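Side-chain contacts in imidazolonepropionase (Unidentified, PDB 2Q09), which catalyses the hydrolytic opening of imidazolone-5-propanoate to N-formimidoyl-L-glutamate, the third step of histidine degradation: residues G67-H72 against R356-Q361; V135-I140 against L372-V377; A201-G206 against D233-A238. All coordinates share one frame; numbering follows the deposited sequence.

Contact 1 (G67-H72 against R356-Q361); sequences GLIDCH and RALGEQ. With FE (Fe (III) ion), chain B.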
# COMPACT_ATOMS: atom_id res chain seq x y z
N GLY A 67 5.36 -5.61 11.49
CA GLY A 67 4.41 -6.22 10.58
C GLY A 67 4.60 -5.57 9.22
O GLY A 67 4.97 -4.40 9.15
N LEU A 68 4.36 -6.30 8.14
CA LEU A 68 4.56 -5.73 6.81
C LEU A 68 3.40 -4.80 6.46
O LEU A 68 2.28 -4.95 6.95
CB LEU A 68 4.70 -6.83 5.76
CG LEU A 68 5.74 -7.93 6.08
CD1 LEU A 68 5.86 -8.85 4.88
CD2 LEU A 68 7.09 -7.31 6.43
N ILE A 69 3.70 -3.82 5.61
CA ILE A 69 2.72 -2.84 5.18
C ILE A 69 2.66 -2.74 3.65
O ILE A 69 3.69 -2.52 3.01
CB ILE A 69 3.09 -1.46 5.77
CG1 ILE A 69 3.19 -1.58 7.29
CG2 ILE A 69 2.06 -0.41 5.38
CD1 ILE A 69 3.72 -0.32 7.98
N ASP A 70 1.46 -2.89 3.09
CA ASP A 70 1.22 -2.79 1.64
C ASP A 70 0.45 -1.48 1.47
O ASP A 70 -0.77 -1.43 1.65
CB ASP A 70 0.36 -3.98 1.18
CG ASP A 70 0.48 -4.25 -0.31
OD1 ASP A 70 -0.15 -5.22 -0.77
OD2 ASP A 70 1.19 -3.50 -1.02
N CYS A 71 1.18 -0.42 1.13
CA CYS A 71 0.60 0.92 1.04
C CYS A 71 -0.08 1.36 -0.25
O CYS A 71 -0.40 2.54 -0.38
CB CYS A 71 1.68 1.95 1.41
SG CYS A 71 3.10 2.04 0.24
N HIS A 72 -0.30 0.45 -1.19
CA HIS A 72 -0.94 0.82 -2.44
C HIS A 72 -1.67 -0.36 -3.08
O HIS A 72 -1.06 -1.14 -3.81
CB HIS A 72 0.12 1.37 -3.40
CG HIS A 72 -0.42 1.82 -4.73
ND1 HIS A 72 -0.14 3.06 -5.26
CD2 HIS A 72 -1.19 1.19 -5.64
CE1 HIS A 72 -0.72 3.17 -6.44
NE2 HIS A 72 -1.36 2.05 -6.70
N ARG A 356 5.47 5.55 6.48
CA ARG A 356 5.53 6.98 6.18
C ARG A 356 4.60 7.34 5.03
O ARG A 356 3.95 8.39 5.05
CB ARG A 356 6.96 7.39 5.83
CG ARG A 356 7.15 8.91 5.64
CD ARG A 356 8.63 9.26 5.44
NE ARG A 356 9.42 8.99 6.64
CZ ARG A 356 9.45 9.79 7.70
NH1 ARG A 356 8.75 10.92 7.72
NH2 ARG A 356 10.18 9.46 8.76
N ALA A 357 4.54 6.48 4.01
CA ALA A 357 3.68 6.72 2.85
C ALA A 357 2.21 6.78 3.26
O ALA A 357 1.38 7.32 2.53
CB ALA A 357 3.88 5.62 1.82
N LEU A 358 1.89 6.23 4.42
CA LEU A 358 0.51 6.24 4.92
C LEU A 358 0.36 7.23 6.06
O LEU A 358 -0.68 7.28 6.71
CB LEU A 358 0.11 4.83 5.40
CG LEU A 358 0.17 3.70 4.36
CD1 LEU A 358 -0.27 2.39 4.99
CD2 LEU A 358 -0.73 4.05 3.18
N GLY A 359 1.41 8.02 6.30
CA GLY A 359 1.39 9.02 7.36
C GLY A 359 1.46 8.42 8.75
O GLY A 359 1.07 9.06 9.73
N GLU A 360 1.96 7.19 8.84
CA GLU A 360 2.06 6.51 10.13
C GLU A 360 3.51 6.33 10.61
O GLU A 360 3.78 5.46 11.44
CB GLU A 360 1.39 5.14 10.04
CG GLU A 360 -0.11 5.18 9.78
CD GLU A 360 -0.89 5.78 10.94
OE1 GLU A 360 -0.58 5.44 12.10
OE2 GLU A 360 -1.81 6.58 10.69
N GLN A 361 4.42 7.15 10.09
CA GLN A 361 5.83 7.04 10.46
C GLN A 361 6.09 7.02 11.97
O GLN A 361 7.03 6.37 12.43
CB GLN A 361 6.64 8.19 9.83
CG GLN A 361 6.14 9.58 10.22
CD GLN A 361 5.06 10.10 9.29
OE1 GLN A 361 4.29 9.32 8.72
NE2 GLN A 361 4.98 11.41 9.15
FE FE B . -2.65 1.63 -8.41
O HOH W 1 -1.75 1.07 -10.61

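Contact 2 (V135-I140 against L372-V377); sequences VTTVEI and LADFLV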
# COMPACT_ATOMS: atom_id res chain seq x y z
N VAL A 135 1.32 -9.25 6.32
CA VAL A 135 0.87 -7.87 6.17
C VAL A 135 -0.09 -7.52 7.32
O VAL A 135 -1.08 -8.21 7.53
CB VAL A 135 0.14 -7.65 4.83
CG1 VAL A 135 -0.38 -6.21 4.75
CG2 VAL A 135 1.10 -7.92 3.66
N THR A 136 0.23 -6.47 8.07
CA THR A 136 -0.60 -6.08 9.21
C THR A 136 -1.33 -4.76 8.98
O THR A 136 -2.24 -4.41 9.73
CB THR A 136 0.24 -6.00 10.49
OG1 THR A 136 1.40 -5.19 10.25
CG2 THR A 136 0.67 -7.40 10.91
N THR A 137 -0.93 -4.03 7.94
CA THR A 137 -1.58 -2.78 7.57
C THR A 137 -1.64 -2.75 6.04
O THR A 137 -0.62 -2.92 5.37
CB THR A 137 -0.81 -1.53 8.04
OG1 THR A 137 -0.81 -1.46 9.47
CG2 THR A 137 -1.46 -0.26 7.47
N VAL A 138 -2.84 -2.55 5.50
CA VAL A 138 -3.00 -2.49 4.05
C VAL A 138 -3.80 -1.25 3.67
O VAL A 138 -4.72 -0.86 4.38
CB VAL A 138 -3.73 -3.76 3.51
CG1 VAL A 138 -5.12 -3.90 4.15
CG2 VAL A 138 -3.87 -3.67 1.99
N GLU A 139 -3.41 -0.62 2.57
CA GLU A 139 -4.11 0.56 2.06
C GLU A 139 -5.00 0.08 0.91
O GLU A 139 -4.54 -0.65 0.03
CB GLU A 139 -3.11 1.59 1.53
CG GLU A 139 -3.76 2.91 1.07
CD GLU A 139 -3.80 3.06 -0.44
OE1 GLU A 139 -3.72 2.03 -1.17
OE2 GLU A 139 -3.92 4.21 -0.91
N ILE A 140 -6.27 0.48 0.93
CA ILE A 140 -7.21 0.08 -0.10
C ILE A 140 -7.86 1.32 -0.72
O ILE A 140 -8.38 2.19 -0.01
CB ILE A 140 -8.30 -0.85 0.48
CG1 ILE A 140 -7.64 -2.08 1.10
CG2 ILE A 140 -9.28 -1.26 -0.62
CD1 ILE A 140 -8.63 -3.04 1.78
N LEU A 372 3.21 1.17 18.01
CA LEU A 372 2.21 0.11 18.08
C LEU A 372 2.85 -1.27 18.00
O LEU A 372 3.84 -1.47 17.29
CB LEU A 372 1.17 0.29 16.97
CG LEU A 372 0.31 1.55 17.12
CD1 LEU A 372 -0.45 1.82 15.83
CD2 LEU A 372 -0.65 1.39 18.31
N ALA A 373 2.26 -2.23 18.72
CA ALA A 373 2.78 -3.58 18.76
C ALA A 373 2.32 -4.44 17.58
O ALA A 373 1.54 -5.39 17.76
CB ALA A 373 2.40 -4.25 20.08
N ASP A 374 2.79 -4.10 16.39
CA ASP A 374 2.48 -4.83 15.17
C ASP A 374 3.79 -5.48 14.75
O ASP A 374 4.64 -4.83 14.15
CB ASP A 374 1.99 -3.88 14.07
CG ASP A 374 0.57 -3.39 14.31
OD1 ASP A 374 0.04 -3.61 15.42
OD2 ASP A 374 -0.01 -2.79 13.37
N PHE A 375 3.96 -6.75 15.09
CA PHE A 375 5.20 -7.43 14.74
C PHE A 375 4.98 -8.88 14.36
O PHE A 375 3.89 -9.44 14.58
CB PHE A 375 6.21 -7.31 15.89
CG PHE A 375 5.73 -7.86 17.20
CD1 PHE A 375 5.86 -9.21 17.51
CD2 PHE A 375 5.15 -7.01 18.14
CE1 PHE A 375 5.43 -9.71 18.74
CE2 PHE A 375 4.72 -7.50 19.38
CZ PHE A 375 4.86 -8.85 19.68
N LEU A 376 6.01 -9.49 13.79
CA LEU A 376 5.92 -10.86 13.33
C LEU A 376 7.09 -11.73 13.79
O LEU A 376 8.23 -11.28 13.80
CB LEU A 376 5.92 -10.87 11.80
CG LEU A 376 5.04 -9.84 11.08
CD1 LEU A 376 5.38 -9.81 9.60
CD2 LEU A 376 3.56 -10.20 11.30
N VAL A 377 6.79 -12.97 14.14
CA VAL A 377 7.82 -13.92 14.54
C VAL A 377 7.88 -14.93 13.41
O VAL A 377 6.89 -15.62 13.12
CB VAL A 377 7.46 -14.65 15.84
CG1 VAL A 377 8.53 -15.71 16.15
CG2 VAL A 377 7.37 -13.66 16.99
O HOH W 2 1.07 -2.66 10.74

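Contact 3 (A201-G206 against D233-A238); sequences AAAEAG and DQYGLA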
# COMPACT_ATOMS: atom_id res chain seq x y z
N ALA A 201 -18.89 14.26 0.98
CA ALA A 201 -19.70 13.18 1.54
C ALA A 201 -18.81 12.12 2.19
O ALA A 201 -19.14 11.57 3.25
CB ALA A 201 -20.56 12.54 0.44
N ALA A 202 -17.68 11.83 1.56
CA ALA A 202 -16.76 10.83 2.08
C ALA A 202 -16.18 11.29 3.41
O ALA A 202 -16.07 10.51 4.35
CB ALA A 202 -15.63 10.57 1.07
N ALA A 203 -15.79 12.56 3.48
CA ALA A 203 -15.21 13.13 4.69
C ALA A 203 -16.24 13.19 5.81
O ALA A 203 -15.94 12.84 6.96
CB ALA A 203 -14.68 14.53 4.39
N GLU A 204 -17.45 13.62 5.48
CA GLU A 204 -18.53 13.71 6.46
C GLU A 204 -18.77 12.35 7.11
O GLU A 204 -19.05 12.26 8.31
CB GLU A 204 -19.80 14.20 5.78
CG GLU A 204 -21.02 14.34 6.68
CD GLU A 204 -20.82 15.38 7.78
OE1 GLU A 204 -20.06 16.34 7.57
OE2 GLU A 204 -21.45 15.23 8.85
N ALA A 205 -18.67 11.29 6.31
CA ALA A 205 -18.90 9.94 6.83
C ALA A 205 -17.64 9.33 7.44
O ALA A 205 -17.69 8.21 7.95
CB ALA A 205 -19.44 9.05 5.72
N GLY A 206 -16.53 10.05 7.39
CA GLY A 206 -15.28 9.54 7.93
C GLY A 206 -14.83 8.29 7.19
O GLY A 206 -14.23 7.39 7.78
N ASP A 233 -7.69 19.18 0.56
CA ASP A 233 -7.11 20.14 1.49
C ASP A 233 -8.17 20.77 2.39
O ASP A 233 -8.01 20.84 3.60
CB ASP A 233 -6.39 21.24 0.70
CG ASP A 233 -5.66 22.23 1.58
OD1 ASP A 233 -5.22 23.28 1.06
OD2 ASP A 233 -5.52 21.97 2.79
N GLN A 234 -9.26 21.23 1.78
CA GLN A 234 -10.35 21.87 2.51
C GLN A 234 -11.00 20.98 3.56
O GLN A 234 -11.55 21.48 4.54
CB GLN A 234 -11.42 22.35 1.52
CG GLN A 234 -10.92 23.39 0.52
CD GLN A 234 -10.69 24.76 1.14
OE1 GLN A 234 -9.78 24.94 1.94
NE2 GLN A 234 -11.51 25.73 0.76
N TYR A 235 -10.95 19.67 3.36
CA TYR A 235 -11.55 18.74 4.32
C TYR A 235 -10.52 18.06 5.20
O TYR A 235 -10.83 17.11 5.92
CB TYR A 235 -12.42 17.72 3.59
CG TYR A 235 -13.74 18.31 3.16
CD1 TYR A 235 -14.85 18.30 4.00
CD2 TYR A 235 -13.85 18.99 1.94
CE1 TYR A 235 -16.03 18.95 3.66
CE2 TYR A 235 -15.02 19.65 1.59
CZ TYR A 235 -16.11 19.63 2.45
OH TYR A 235 -17.26 20.30 2.12
N GLY A 236 -9.29 18.55 5.15
CA GLY A 236 -8.23 17.99 5.97
C GLY A 236 -7.86 16.56 5.67
O GLY A 236 -7.56 15.78 6.58
N LEU A 237 -7.89 16.19 4.39
CA LEU A 237 -7.54 14.84 3.98
C LEU A 237 -6.18 14.84 3.30
O LEU A 237 -5.89 15.73 2.49
CB LEU A 237 -8.58 14.29 3.00
CG LEU A 237 -10.05 14.25 3.45
CD1 LEU A 237 -10.89 13.70 2.32
CD2 LEU A 237 -10.18 13.38 4.68
N ALA A 238 -5.36 13.85 3.62
CA ALA A 238 -4.03 13.72 3.04
C ALA A 238 -4.17 13.38 1.55
O ALA A 238 -5.19 12.83 1.14
CB ALA A 238 -3.26 12.62 3.76

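Contact 1 (G67-H72 against R356-Q361)
Ile-69 and Cys-71 lie on strand 63-73, the first barrel strand of the amidohydrolase fold, and both pack against the chain just after helix 352-357, chiefly Leu-358. The same strand ends in the family's His-X-His metal motif. Leu-358 does most of the touching with its two branches. CD1 of Leu-358 meets CG2 of Ile-69 at 3.7 Å, the two side chains running past each other in opposite directions, while CD2 of the same leucine lies 3.7 Å from CB of Cys-71. With chi1 at -60°, CG of Leu-358 stands opposite the carbonyl carbon, which carries the fork toward the strand. SG of Cys-71 is tucked between its own N and carbonyl carbon (chi1 66°) and comes within 4.0 Å of CB of Ala-357. Gly-359 then closes the helix in a Schellman motif, its N bonded to Arg-356 O at 2.9 Å. An alanine in place of Leu-358 would probably leave Ile-69 CG2 and Cys-71 CB without their main partner from this loop and open a gap beside the strand. Leu-358 also touches Thr-137 and Glu-139 of strand 135-141, and Cys-71 touches Thr-285 of strand 283-286. One residue on, the ring of His-72 leads away from this loop and binds the iron through NE2 at 2.2 Å; His-74, His-242 and Asp-317 are the other protein ligands, and Asp-264 receives His-72 ND1. With no hydrogen bond across it, the contact depends on the close fit of aliphatic carbons and the thiol, one residue before a metal ligand.

Contact 2 (V135-I140 against L372-V377)
The flat group here is the carboxylate of Asp-374, and Thr-136 and Thr-137 both stand past its OD2 end: Thr-137 OG1 is close to the carboxylate plane, Thr-136 OG1 well out of it. Each stops short of direct bonding, Thr-136 OG1 and Thr-137 OG1 both 4.2 Å from Asp-374 OD2, and water 2 fills the interval. It donates to Asp-374 OD2 at 2.8 Å and is held by Thr-136 OG1 and Thr-137 OG1, each at 2.6 Å, so three short bonds fix one buried water. The angle CG-OD2-water is about 122°, and the water lies near the carboxylate plane. OD2 also takes a salt bridge from Arg-168, its strongest polar partner, and OD1 receives the backbone N of Asn-401; together they should keep the acid charged and stop it turning. On Thr-136 the hydroxyl sits between N and the carbonyl carbon (chi1 51°), which sends the methyl beside the N and sets Thr-136 CG2 4.0 Å from CD2 of Leu-376. In that single apolar touch the side chains run in opposite senses; Thr-137 lies roughly perpendicular to Asp-374. Phe-375 leaves the backbone away from strand 135-141, and its ring meets Trp-9 edge-to-face. Strand 63-73 pairs in parallel with 135-141 and antiparallel with 375-378, so the contact joins two of its partners. Strand 395-400 borders 375-378 and packs on Thr-136 through Val-400, while strand 168-176 brings Arg-168: a barrel strand thus meets the small beta domain that accompanies the barrel in amidohydrolases.

Contact 3 (A201-G206 against D233-A238)
Tyr-235, the first residue to leave helical geometry after helix 222-234, leans on Ala-203 in the last turn of helix 187-204. The methyl CB of Ala-203 comes obliquely to the ring, 3.8 Å from CD1 of Tyr-235, and is 4.0 Å from CB of Tyr-235, so it rests at the root of the aromatic side chain, while the hydroxyl lies well beyond it. With chi1 at -76° the ring leaves opposite the carbonyl carbon and beside the backbone N, a setting that brings its root to the alanine; the tyrosine also touches Ile-199 and Pro-200 of that helix. Next, Gly-236 takes positive phi (64°) and ends the helix in a Schellman motif: its N returns to Asp-233 O at 3.0 Å, and the N of Leu-237 reaches back to the carbonyl of the residue before Asp-233. After the turn Leu-237 also points toward helix 187-204, where its CD1 makes a looser touch with Ala-203 CB at 4.4 Å and its side chain also reaches Ile-199. One alanine methyl therefore meets both the tyrosine and the leucine. Ala-238 bonds by its backbone to Val-211. Opposite, helix 187-204 finishes in the same way, Gly-206 N bonding to Ala-203 O at 2.9 Å. The contact is apolar, lies at the surface and has no hydrogen bond across it. Two helix ends side by side, each leading into one of the adjacent parallel strands 210-213 and 238-243, are what neighbouring beta/alpha units of a TIM barrel present at the end remote from the active site.

Overall arrangement
Strand 63-73 of contact 1 pairs with both strands of contact 2, and the two contacts touch, their centres about 9 Å apart: Leu-68 O receives Thr-136 N at 2.8 Å, and Gly-67 N lies 2.9 Å from Asp-374 O. Their segments alternate along the chain. Each joins an early barrel strand to chain beyond strand 312-314. Contact 1 holds the metal ligand His-72, and its Cys-71 side chain is about 9 Å from that of Asp-317; in contact 2 the Thr-137 side chain is about 11 Å from that of His-72. Contact 3, nested in sequence within both loops, stands apart at the surface, about 20 Å from contact 1 and 25 Å from contact 2 between centres, away from iron and inhibitor.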